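Long-range contacts in isochorismatase family protein (Enterococcus faecalis, PDB 2A67), which is of unproven specific function but is probably a hydrolase of the isochorismatase family: residues Ile48-Glu53 against Phe77-Thr82; Arg5-Ile10 against Gln35-Tyr40; Asp11-Ile16 against Trp64-Lys69. All blocks are in the same frame, centred on the assembly; numbering follows the deposited sequence.

How the contacts relate
Contacts 1 and 2 share the parallel sheet, in which strand 5-10 and strand 47-52 are neighbours and strand 77-81 lies at one edge. Their centres are about 15 Å apart. Contact 2 closes before contact 1 opens along the chain, and helix 26-42 leads from one to the other. Contact 3, about 11 Å from contact 1 and 16 Å from contact 2 between centres, pairs the loop that continues strand 5-10 with the loop between strands 47-52 and 77-81, so its segments alternate with those of both others. Together they tie sheet, covering helix and loops into one unit, with D11 and K81 meeting where contacts 1 and 3 join.

Contact 1 (Ile48-Glu53 against Phe77-Thr82); sequences IFVQHE and FFIRKT
R80 and E53 face each other where edge strand 77-81 and its parallel neighbour 47-52 end. The guanidinium takes the carboxylate side-on: R80 NE reaches E53 OE1 at 2.9 Å and R80 NH2 reaches E53 OE2 at 2.8 Å. Both oxygens use syn lone pairs, and the two planes, only 16° apart, make the fork nearly flat. F59 adds a cation-pi contact to R80.

The backbones behind this pair are hydrogen-bonded in parallel register. F49 and Q51 each use both N and O toward strand 77-81, the alternate-residue pattern of parallel strands, as in F49 N to F77 O (2.9 Å) and K81 N to Q51 O (3.0 Å), and E53 N closes the row on K81 O. On the same face as R80, toward the start of the strands, F49 CD1 lies 3.7 Å from F78 CE1; the ring planes are almost parallel, yet the offset is so large that they hardly overlap. On the other face branched I48, V50 and I79 suit a buried strand, I48 CG2 touching I79 CG1 at 3.6 Å.

The aliphatic part of K81 presses tightly on V50, CD to CG1 at 3.4 Å. A bend at chi4 (71°) turns NZ toward D11, its salt-bridge partner, and the carbonyl of H83. Held by these two, K81 probably corresponds to the lysine of the Asp-Lys-Cys triad known in this family, with D11 as its aspartate.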
loop_
_atom_site.group_PDB
_atom_site.type_symbol
_atom_site.label_atom_id
_atom_site.label_comp_id
_atom_site.label_asym_id
_atom_site.label_seq_id
_atom_site.Cartn_x
_atom_site.Cartn_y
_atom_site.Cartn_z
ATOM N N ILE D 48 11.810 -2.418 -17.090
ATOM C CA ILE D 48 10.354 -2.583 -17.337
ATOM C C ILE D 48 9.678 -1.255 -17.077
ATOM O O ILE D 48 9.691 -0.749 -15.943
ATOM C CB ILE D 48 9.740 -3.637 -16.436
ATOM C CG1 ILE D 48 10.495 -4.968 -16.553
ATOM C CG2 ILE D 48 8.200 -3.857 -16.766
ATOM C CD1 ILE D 48 10.311 -5.935 -15.356
ATOM N N PHE D 49 9.073 -0.674 -18.122
ATOM C CA PHE D 49 8.318 0.549 -17.971
ATOM C C PHE D 49 6.842 0.196 -17.796
ATOM O O PHE D 49 6.289 -0.609 -18.568
ATOM C CB PHE D 49 8.442 1.417 -19.223
ATOM C CG PHE D 49 9.781 2.045 -19.401
ATOM C CD1 PHE D 49 10.755 1.421 -20.189
ATOM C CD2 PHE D 49 10.080 3.252 -18.797
ATOM C CE1 PHE D 49 11.968 1.993 -20.371
ATOM C CE2 PHE D 49 11.335 3.835 -18.988
ATOM C CZ PHE D 49 12.262 3.198 -19.772
ATOM N N VAL D 50 6.206 0.788 -16.798
ATOM C CA VAL D 50 4.741 0.629 -16.615
ATOM C C VAL D 50 4.061 1.922 -17.093
ATOM O O VAL D 50 4.484 3.024 -16.753
ATOM C CB VAL D 50 4.370 0.270 -15.144
ATOM C CG1 VAL D 50 2.844 0.154 -14.996
ATOM C CG2 VAL D 50 5.086 -1.100 -14.740
ATOM N N GLN D 51 3.063 1.769 -17.951
ATOM C CA GLN D 51 2.290 2.900 -18.445
ATOM C C GLN D 51 0.818 2.689 -18.131
ATOM O O GLN D 51 0.237 1.623 -18.405
ATOM C CB GLN D 51 2.495 3.062 -19.949
ATOM C CG GLN D 51 3.911 3.512 -20.310
ATOM C CD GLN D 51 4.171 3.462 -21.781
ATOM O OE1 GLN D 51 4.638 2.453 -22.299
ATOM N NE2 GLN D 51 3.837 4.544 -22.490
ATOM N N HIS D 52 0.252 3.721 -17.511
ATOM C CA HIS D 52 -1.147 3.750 -17.105
ATOM C C HIS D 52 -1.971 4.208 -18.325
ATOM O O HIS D 52 -1.487 4.920 -19.196
ATOM C CB HIS D 52 -1.308 4.707 -15.913
ATOM C CG HIS D 52 -2.612 4.558 -15.198
ATOM N ND1 HIS D 52 -3.675 5.409 -15.419
ATOM C CD2 HIS D 52 -3.047 3.638 -14.303
ATOM C CE1 HIS D 52 -4.695 5.048 -14.661
ATOM N NE2 HIS D 52 -4.348 3.976 -13.981
ATOM N N GLU D 53 -3.184 3.722 -18.414
ATOM C CA GLU D 53 -4.109 4.158 -19.488
ATOM C C GLU D 53 -5.468 4.354 -18.850
ATOM O O GLU D 53 -5.883 3.548 -18.019
ATOM C CB GLU D 53 -4.148 3.124 -20.618
ATOM C CG GLU D 53 -4.703 1.719 -20.274
ATOM C CD GLU D 53 -4.419 0.710 -21.364
ATOM O OE1 GLU D 53 -3.244 0.377 -21.578
ATOM O OE2 GLU D 53 -5.352 0.253 -22.066
ATOM N N PHE D 77 10.992 -3.773 -21.605
ATOM C CA PHE D 77 9.694 -4.431 -21.461
ATOM C C PHE D 77 8.715 -3.342 -21.101
ATOM O O PHE D 77 9.114 -2.308 -20.543
ATOM C CB PHE D 77 9.726 -5.508 -20.367
ATOM C CG PHE D 77 10.681 -6.662 -20.675
ATOM C CD1 PHE D 77 10.376 -7.594 -21.686
ATOM C CD2 PHE D 77 11.875 -6.798 -19.987
ATOM C CE1 PHE D 77 11.269 -8.672 -21.988
ATOM C CE2 PHE D 77 12.784 -7.865 -20.286
ATOM C CZ PHE D 77 12.470 -8.797 -21.299
ATOM N N PHE D 78 7.451 -3.545 -21.473
ATOM C CA PHE D 78 6.422 -2.526 -21.275
ATOM C C PHE D 78 5.189 -3.230 -20.751
ATOM O O PHE D 78 4.755 -4.265 -21.311
ATOM C CB PHE D 78 6.115 -1.802 -22.612
ATOM C CG PHE D 78 7.303 -1.041 -23.144
ATOM C CD1 PHE D 78 7.542 0.244 -22.730
ATOM C CD2 PHE D 78 8.218 -1.653 -24.015
ATOM C CE1 PHE D 78 8.659 0.951 -23.216
ATOM C CE2 PHE D 78 9.347 -0.962 -24.495
ATOM C CZ PHE D 78 9.563 0.337 -24.078
ATOM N N ILE D 79 4.646 -2.683 -19.665
ATOM C CA ILE D 79 3.438 -3.229 -19.078
ATOM C C ILE D 79 2.329 -2.183 -19.175
ATOM O O ILE D 79 2.562 -1.052 -18.784
ATOM C CB ILE D 79 3.683 -3.560 -17.594
ATOM C CG1 ILE D 79 4.799 -4.632 -17.489
ATOM C CG2 ILE D 79 2.409 -4.069 -16.889
ATOM C CD1 ILE D 79 4.308 -6.001 -17.864
ATOM N N ARG D 80 1.148 -2.584 -19.630
ATOM C CA ARG D 80 -0.045 -1.718 -19.631
ATOM C C ARG D 80 -0.795 -1.941 -18.322
ATOM O O ARG D 80 -1.089 -3.090 -17.995
ATOM C CB ARG D 80 -1.038 -2.146 -20.757
ATOM C CG ARG D 80 -0.453 -2.059 -22.159
ATOM C CD ARG D 80 -1.382 -2.583 -23.211
ATOM N NE ARG D 80 -2.683 -1.913 -23.245
ATOM C CZ ARG D 80 -3.609 -2.231 -24.120
ATOM N NH1 ARG D 80 -3.341 -3.203 -24.976
ATOM N NH2 ARG D 80 -4.810 -1.605 -24.141
ATOM N N LYS D 81 -1.149 -0.871 -17.623
ATOM C CA LYS D 81 -2.029 -0.996 -16.443
ATOM C C LYS D 81 -3.175 0.019 -16.502
ATOM O O LYS D 81 -3.068 1.059 -17.134
ATOM C CB LYS D 81 -1.248 -0.844 -15.139
ATOM C CG LYS D 81 -0.876 0.578 -14.756
ATOM C CD LYS D 81 -0.122 0.562 -13.408
ATOM C CE LYS D 81 0.345 1.902 -12.977
ATOM N NZ LYS D 81 -0.837 2.745 -12.548
ATOM N N THR D 82 -4.251 -0.321 -15.807
ATOM C CA THR D 82 -5.405 0.529 -15.664
ATOM C C THR D 82 -5.677 1.008 -14.197
ATOM O O THR D 82 -6.433 1.986 -14.007
ATOM C CB THR D 82 -6.614 -0.187 -16.270
ATOM O OG1 THR D 82 -6.861 -1.393 -15.548
ATOM C CG2 THR D 82 -6.325 -0.575 -17.721
HETATM O O HOH W 1 -7.641 3.049 -16.332
#

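Contact 2 (Arg5-Ile10 against Gln35-Tyr40); sequences RALLLI and QRIAVY
L7 and Y40 form the apolar centre, where the strand meets the helix covering it. CB of L7 stands over the middle of the phenol ring, 3.6 Å from its centroid and only 7° off the normal, a CH-pi contact. Farther out, CD1 reaches the ring at Y40 CE1 and CD2 approaches Y40 CD1. L7 CD2 also meets I37 CG1 at 3.9 Å and packs against CB of R36, so one leucine touches three helix residues. Two residues on, and so on the same face, L9 extends the patch with CD1 at 3.9 Å from I37 CD1. Branched aliphatic side chains suit this buried interface between sheet and helix, whose segment axes approach to 9.5 Å.

Toward the start of the strand the surface turns polar. Y40 CE2 comes to 3.3 Å from L7 N, and the hydroxyl lies near R5. The arginine chain is extended from CG to NE, and R5 NE donates to Y40 OH at 2.9 Å with an angle of 165°, the oxygen lying in the guanidinium plane. R5 NH2 also comes within 3.4 Å of R36 NH2, two donors of like charge. E105, on the adjoining strand 103-109, probably offsets that repulsion: its carboxylate makes salt bridges to both arginines and a hydrogen bond to Y40 OH.

Strand 5-10 and helix segment 35-40 run roughly antiparallel, at 152°, and strand 47-52 follows the helix. This is the beta-alpha-beta crossover from which parallel alpha/beta folds such as this one are built.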
loop_
_atom_site.group_PDB
_atom_site.type_symbol
_atom_site.label_atom_id
_atom_site.label_comp_id
_atom_site.label_asym_id
_atom_site.label_seq_id
_atom_site.Cartn_x
_atom_site.Cartn_y
_atom_site.Cartn_z
ATOM N N ARG D 5 17.250 -9.474 -11.279
ATOM C CA ARG D 5 16.943 -8.118 -10.783
ATOM C C ARG D 5 16.463 -7.269 -11.943
ATOM O O ARG D 5 17.100 -7.299 -13.012
ATOM C CB ARG D 5 18.207 -7.471 -10.137
ATOM C CG ARG D 5 17.928 -6.077 -9.485
ATOM C CD ARG D 5 19.203 -5.677 -8.697
ATOM N NE ARG D 5 19.327 -4.224 -8.528
ATOM C CZ ARG D 5 20.173 -3.620 -7.698
ATOM N NH1 ARG D 5 20.975 -4.348 -6.904
ATOM N NH2 ARG D 5 20.198 -2.288 -7.646
ATOM N N ALA D 6 15.328 -6.538 -11.747
ATOM C CA ALA D 6 14.779 -5.649 -12.744
ATOM C C ALA D 6 14.603 -4.265 -12.167
ATOM O O ALA D 6 14.390 -4.097 -10.958
ATOM C CB ALA D 6 13.380 -6.152 -13.242
ATOM N N LEU D 7 14.686 -3.290 -13.052
ATOM C CA LEU D 7 14.341 -1.924 -12.771
ATOM C C LEU D 7 12.868 -1.713 -13.240
ATOM O O LEU D 7 12.543 -1.918 -14.423
ATOM C CB LEU D 7 15.246 -1.018 -13.572
ATOM C CG LEU D 7 15.232 0.493 -13.323
ATOM C CD1 LEU D 7 15.635 0.833 -11.854
ATOM C CD2 LEU D 7 16.177 1.171 -14.306
ATOM N N LEU D 8 12.004 -1.313 -12.302
ATOM C CA LEU D 8 10.607 -1.169 -12.567
ATOM C C LEU D 8 10.242 0.323 -12.490
ATOM O O LEU D 8 10.280 0.920 -11.396
ATOM C CB LEU D 8 9.792 -2.022 -11.581
ATOM C CG LEU D 8 8.244 -2.029 -11.786
ATOM C CD1 LEU D 8 7.937 -2.711 -13.140
ATOM C CD2 LEU D 8 7.599 -2.781 -10.615
ATOM N N LEU D 9 9.887 0.915 -13.644
ATOM C CA LEU D 9 9.777 2.371 -13.772
ATOM C C LEU D 9 8.322 2.738 -14.049
ATOM O O LEU D 9 7.828 2.471 -15.135
ATOM C CB LEU D 9 10.696 2.892 -14.895
ATOM C CG LEU D 9 12.218 2.576 -14.734
ATOM C CD1 LEU D 9 12.962 3.089 -15.911
ATOM C CD2 LEU D 9 12.749 3.169 -13.439
ATOM N N ILE D 10 7.664 3.340 -13.059
ATOM C CA ILE D 10 6.214 3.399 -13.025
ATOM C C ILE D 10 5.664 4.760 -13.500
ATOM O O ILE D 10 5.932 5.835 -12.929
ATOM C CB ILE D 10 5.649 3.023 -11.622
ATOM C CG1 ILE D 10 6.084 1.610 -11.209
ATOM C CG2 ILE D 10 4.057 3.204 -11.602
ATOM C CD1 ILE D 10 5.949 1.379 -9.706
ATOM N N GLN D 35 20.383 7.422 -15.116
ATOM C CA GLN D 35 21.646 6.839 -14.574
ATOM C C GLN D 35 21.466 5.365 -14.199
ATOM O O GLN D 35 22.337 4.523 -14.487
ATOM C CB GLN D 35 22.159 7.611 -13.358
ATOM C CG GLN D 35 22.714 8.992 -13.655
ATOM C CD GLN D 35 23.524 9.563 -12.495
ATOM O OE1 GLN D 35 24.664 10.075 -12.701
ATOM N NE2 GLN D 35 22.997 9.433 -11.255
ATOM N N ARG D 36 20.322 5.040 -13.593
ATOM C CA ARG D 36 20.028 3.644 -13.252
ATOM C C ARG D 36 19.826 2.816 -14.490
ATOM O O ARG D 36 20.300 1.701 -14.571
ATOM C CB ARG D 36 18.802 3.538 -12.330
ATOM C CG ARG D 36 18.896 4.383 -11.077
ATOM C CD ARG D 36 20.205 3.976 -10.311
ATOM N NE ARG D 36 20.151 2.560 -9.928
ATOM C CZ ARG D 36 21.219 1.803 -9.705
ATOM N NH1 ARG D 36 22.434 2.307 -9.883
ATOM N NH2 ARG D 36 21.074 0.551 -9.322
ATOM N N ILE D 37 19.033 3.338 -15.439
ATOM C CA ILE D 37 18.846 2.691 -16.738
ATOM C C ILE D 37 20.201 2.289 -17.302
ATOM O O ILE D 37 20.387 1.168 -17.746
ATOM C CB ILE D 37 18.086 3.637 -17.724
ATOM C CG1 ILE D 37 16.586 3.635 -17.344
ATOM C CG2 ILE D 37 18.283 3.205 -19.179
ATOM C CD1 ILE D 37 15.733 4.652 -18.171
ATOM N N ALA D 38 21.127 3.234 -17.322
ATOM C CA ALA D 38 22.430 2.985 -17.905
ATOM C C ALA D 38 23.148 1.819 -17.189
ATOM O O ALA D 38 23.689 0.942 -17.846
ATOM C CB ALA D 38 23.286 4.296 -17.925
ATOM N N VAL D 39 23.044 1.736 -15.871
ATOM C CA VAL D 39 23.661 0.590 -15.115
ATOM C C VAL D 39 22.974 -0.743 -15.497
ATOM O O VAL D 39 23.610 -1.764 -15.690
ATOM C CB VAL D 39 23.519 0.798 -13.594
ATOM C CG1 VAL D 39 23.829 -0.468 -12.796
ATOM C CG2 VAL D 39 24.334 2.013 -13.088
ATOM N N TYR D 40 21.651 -0.735 -15.609
ATOM C CA TYR D 40 20.929 -1.943 -16.013
ATOM C C TYR D 40 21.314 -2.399 -17.403
ATOM O O TYR D 40 21.496 -3.605 -17.613
ATOM C CB TYR D 40 19.401 -1.731 -15.859
ATOM C CG TYR D 40 18.994 -1.971 -14.435
ATOM C CD1 TYR D 40 19.266 -1.016 -13.458
ATOM C CD2 TYR D 40 18.373 -3.157 -14.062
ATOM C CE1 TYR D 40 18.943 -1.225 -12.125
ATOM C CE2 TYR D 40 17.997 -3.372 -12.719
ATOM C CZ TYR D 40 18.290 -2.406 -11.771
ATOM O OH TYR D 40 17.957 -2.608 -10.447
#

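Contact 3 (Asp11-Ile16 against Trp64-Lys69); sequences DFQKGI and WQLFEK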
loop_
_atom_site.group_PDB
_atom_site.type_symbol
_atom_site.label_atom_id
_atom_site.label_comp_id
_atom_site.label_asym_id
_atom_site.label_seq_id
_atom_site.Cartn_x
_atom_site.Cartn_y
_atom_site.Cartn_z
ATOM N N ASP D 11 4.885 4.684 -14.567
ATOM C CA ASP D 11 4.034 5.802 -15.046
ATOM C C ASP D 11 4.779 7.093 -15.291
ATOM O O ASP D 11 4.267 8.173 -14.974
ATOM C CB ASP D 11 2.870 6.094 -14.067
ATOM C CG ASP D 11 1.844 4.957 -13.963
ATOM O OD1 ASP D 11 1.929 3.942 -14.666
ATOM O OD2 ASP D 11 0.912 5.078 -13.147
ATOM N N PHE D 12 5.967 7.009 -15.859
ATOM C CA PHE D 12 6.716 8.174 -16.289
ATOM C C PHE D 12 6.230 8.652 -17.658
ATOM O O PHE D 12 6.976 8.602 -18.657
ATOM C CB PHE D 12 8.203 7.844 -16.392
ATOM C CG PHE D 12 8.916 7.832 -15.088
ATOM C CD1 PHE D 12 8.882 8.958 -14.242
ATOM C CD2 PHE D 12 9.664 6.721 -14.709
ATOM C CE1 PHE D 12 9.616 8.950 -13.025
ATOM C CE2 PHE D 12 10.395 6.706 -13.485
ATOM C CZ PHE D 12 10.369 7.811 -12.665
ATOM N N GLN D 13 5.001 9.167 -17.679
ATOM C CA GLN D 13 4.302 9.561 -18.913
ATOM C C GLN D 13 3.985 11.082 -18.956
ATOM O O GLN D 13 3.669 11.693 -17.922
ATOM C CB GLN D 13 3.012 8.750 -19.024
ATOM C CG GLN D 13 3.217 7.185 -18.924
ATOM C CD GLN D 13 1.928 6.491 -18.622
ATOM O OE1 GLN D 13 1.658 6.146 -17.489
ATOM N NE2 GLN D 13 1.101 6.298 -19.643
ATOM N N LYS D 14 4.074 11.658 -20.162
ATOM C CA LYS D 14 3.951 13.109 -20.376
ATOM C C LYS D 14 2.722 13.714 -19.690
ATOM O O LYS D 14 2.833 14.726 -18.994
ATOM C CB LYS D 14 3.930 13.423 -21.867
ATOM C CG LYS D 14 5.087 12.807 -22.639
ATOM C CD LYS D 14 5.005 13.248 -24.096
ATOM C CE LYS D 14 5.467 12.182 -25.060
ATOM N NZ LYS D 14 4.619 12.323 -26.328
ATOM N N GLY D 15 1.583 13.045 -19.818
ATOM C CA GLY D 15 0.319 13.593 -19.328
ATOM C C GLY D 15 -0.006 13.467 -17.850
ATOM O O GLY D 15 -1.157 13.636 -17.468
ATOM N N ILE D 16 0.986 13.199 -16.994
ATOM C CA ILE D 16 0.703 13.145 -15.540
ATOM C C ILE D 16 0.558 14.442 -14.650
ATOM O O ILE D 16 -0.328 14.448 -13.796
ATOM C CB ILE D 16 1.565 12.062 -14.781
ATOM C CG1 ILE D 16 0.957 10.668 -14.938
ATOM C CG2 ILE D 16 1.528 12.270 -13.264
ATOM C CD1 ILE D 16 1.741 9.723 -15.714
ATOM N N TRP D 64 -0.073 9.698 -23.163
ATOM C CA TRP D 64 0.268 8.386 -22.596
ATOM C C TRP D 64 1.753 7.988 -22.805
ATOM O O TRP D 64 2.278 7.092 -22.088
ATOM C CB TRP D 64 -0.657 7.347 -23.228
ATOM C CG TRP D 64 -0.291 5.913 -23.167
ATOM C CD1 TRP D 64 -0.781 4.982 -22.287
ATOM C CD2 TRP D 64 0.622 5.213 -24.016
ATOM N NE1 TRP D 64 -0.225 3.765 -22.527
ATOM C CE2 TRP D 64 0.646 3.873 -23.582
ATOM C CE3 TRP D 64 1.456 5.595 -25.073
ATOM C CZ2 TRP D 64 1.445 2.891 -24.202
ATOM C CZ3 TRP D 64 2.229 4.636 -25.686
ATOM C CH2 TRP D 64 2.221 3.298 -25.249
ATOM N N GLN D 65 2.436 8.614 -23.759
ATOM C CA GLN D 65 3.809 8.204 -24.046
ATOM C C GLN D 65 4.694 8.626 -22.878
ATOM O O GLN D 65 4.335 9.550 -22.128
ATOM C CB GLN D 65 4.334 8.827 -25.345
ATOM C CG GLN D 65 3.591 8.478 -26.678
ATOM C CD GLN D 65 4.279 9.145 -27.838
ATOM O OE1 GLN D 65 4.086 10.340 -28.034
ATOM N NE2 GLN D 65 5.108 8.395 -28.615
ATOM N N LEU D 66 5.858 7.956 -22.774
ATOM C CA LEU D 66 6.897 8.217 -21.788
ATOM C C LEU D 66 7.572 9.536 -22.081
ATOM O O LEU D 66 7.712 9.945 -23.244
ATOM C CB LEU D 66 7.959 7.078 -21.789
ATOM C CG LEU D 66 7.496 5.634 -21.532
ATOM C CD1 LEU D 66 8.571 4.575 -21.775
ATOM C CD2 LEU D 66 6.906 5.480 -20.161
ATOM N N PHE D 67 7.944 10.239 -21.021
ATOM C CA PHE D 67 8.700 11.471 -21.173
ATOM C C PHE D 67 9.831 11.217 -22.135
ATOM O O PHE D 67 10.544 10.216 -21.991
ATOM C CB PHE D 67 9.318 11.862 -19.835
ATOM C CG PHE D 67 8.310 12.275 -18.819
ATOM C CD1 PHE D 67 7.604 13.470 -18.970
ATOM C CD2 PHE D 67 8.064 11.484 -17.715
ATOM C CE1 PHE D 67 6.670 13.866 -18.024
ATOM C CE2 PHE D 67 7.133 11.877 -16.760
ATOM C CZ PHE D 67 6.421 13.067 -16.929
ATOM N N GLU D 68 10.026 12.133 -23.076
ATOM C CA GLU D 68 11.070 12.007 -24.094
ATOM C C GLU D 68 12.475 11.868 -23.537
ATOM O O GLU D 68 13.311 11.233 -24.159
ATOM C CB GLU D 68 11.076 13.239 -24.998
ATOM C CG GLU D 68 9.819 13.385 -25.787
ATOM C CD GLU D 68 9.990 12.917 -27.204
ATOM O OE1 GLU D 68 10.454 11.768 -27.430
ATOM O OE2 GLU D 68 9.660 13.724 -28.094
ATOM N N LYS D 69 12.740 12.492 -22.398
ATOM C CA LYS D 69 14.102 12.479 -21.813
ATOM C C LYS D 69 14.576 11.095 -21.335
ATOM O O LYS D 69 15.802 10.883 -21.149
ATOM C CB LYS D 69 14.197 13.476 -20.651
ATOM C CG LYS D 69 15.624 13.999 -20.335
ATOM C CD LYS D 69 15.662 14.223 -18.816
ATOM C CE LYS D 69 16.552 15.392 -18.344
ATOM N NZ LYS D 69 16.162 15.771 -16.932
#
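Q13 and K14 grip the loop 64-69 with the strongest bonds of this contact. They lie in the loop that leaves strand 5-10 of the parallel sheet, where an inverse gamma turn centred on F12 leads into Q13. Q13 NE2 donates to W64 O at 2.8 Å, the oxygen lying in the plane of the amide, and W64 O also receives Q51 NE2. K14 uses both its ends: the backbone N bonds Q65 O at 2.9 Å, while NZ reaches Q65 OE1 at 2.7 Å from above the carbonyl plane and also bonds D62 O. The side chains of K14 and Q65 lie side by side, pointing the same way, which lets an amide oxygen meet the ammonium.

These bonds flank a single backbone bridge between Q13 and L66. F12 O accepts F67 N at 3.0 Å, so that two irregular loops are joined by main-chain bonds on both sides of L66. Q13 works as a hub, because its OE1 takes the backbone N of H52 and links this pair of loops to strand 47-52.

The packing around them is aromatic and apolar. F12 CB touches F67 CD2 at 3.9 Å, and the F12 ring itself runs on into V29, L30 and V33 of helix 26-42, where a large hydrophobic group fits. L66 CD2 folds back to 3.5 Å from F12 O. The flat ring of F67 is well suited to lie against main chain: one face covers the peptide of Q13 and K14, with Q13 C 3.7 Å above the ring plane and displaced toward the rim.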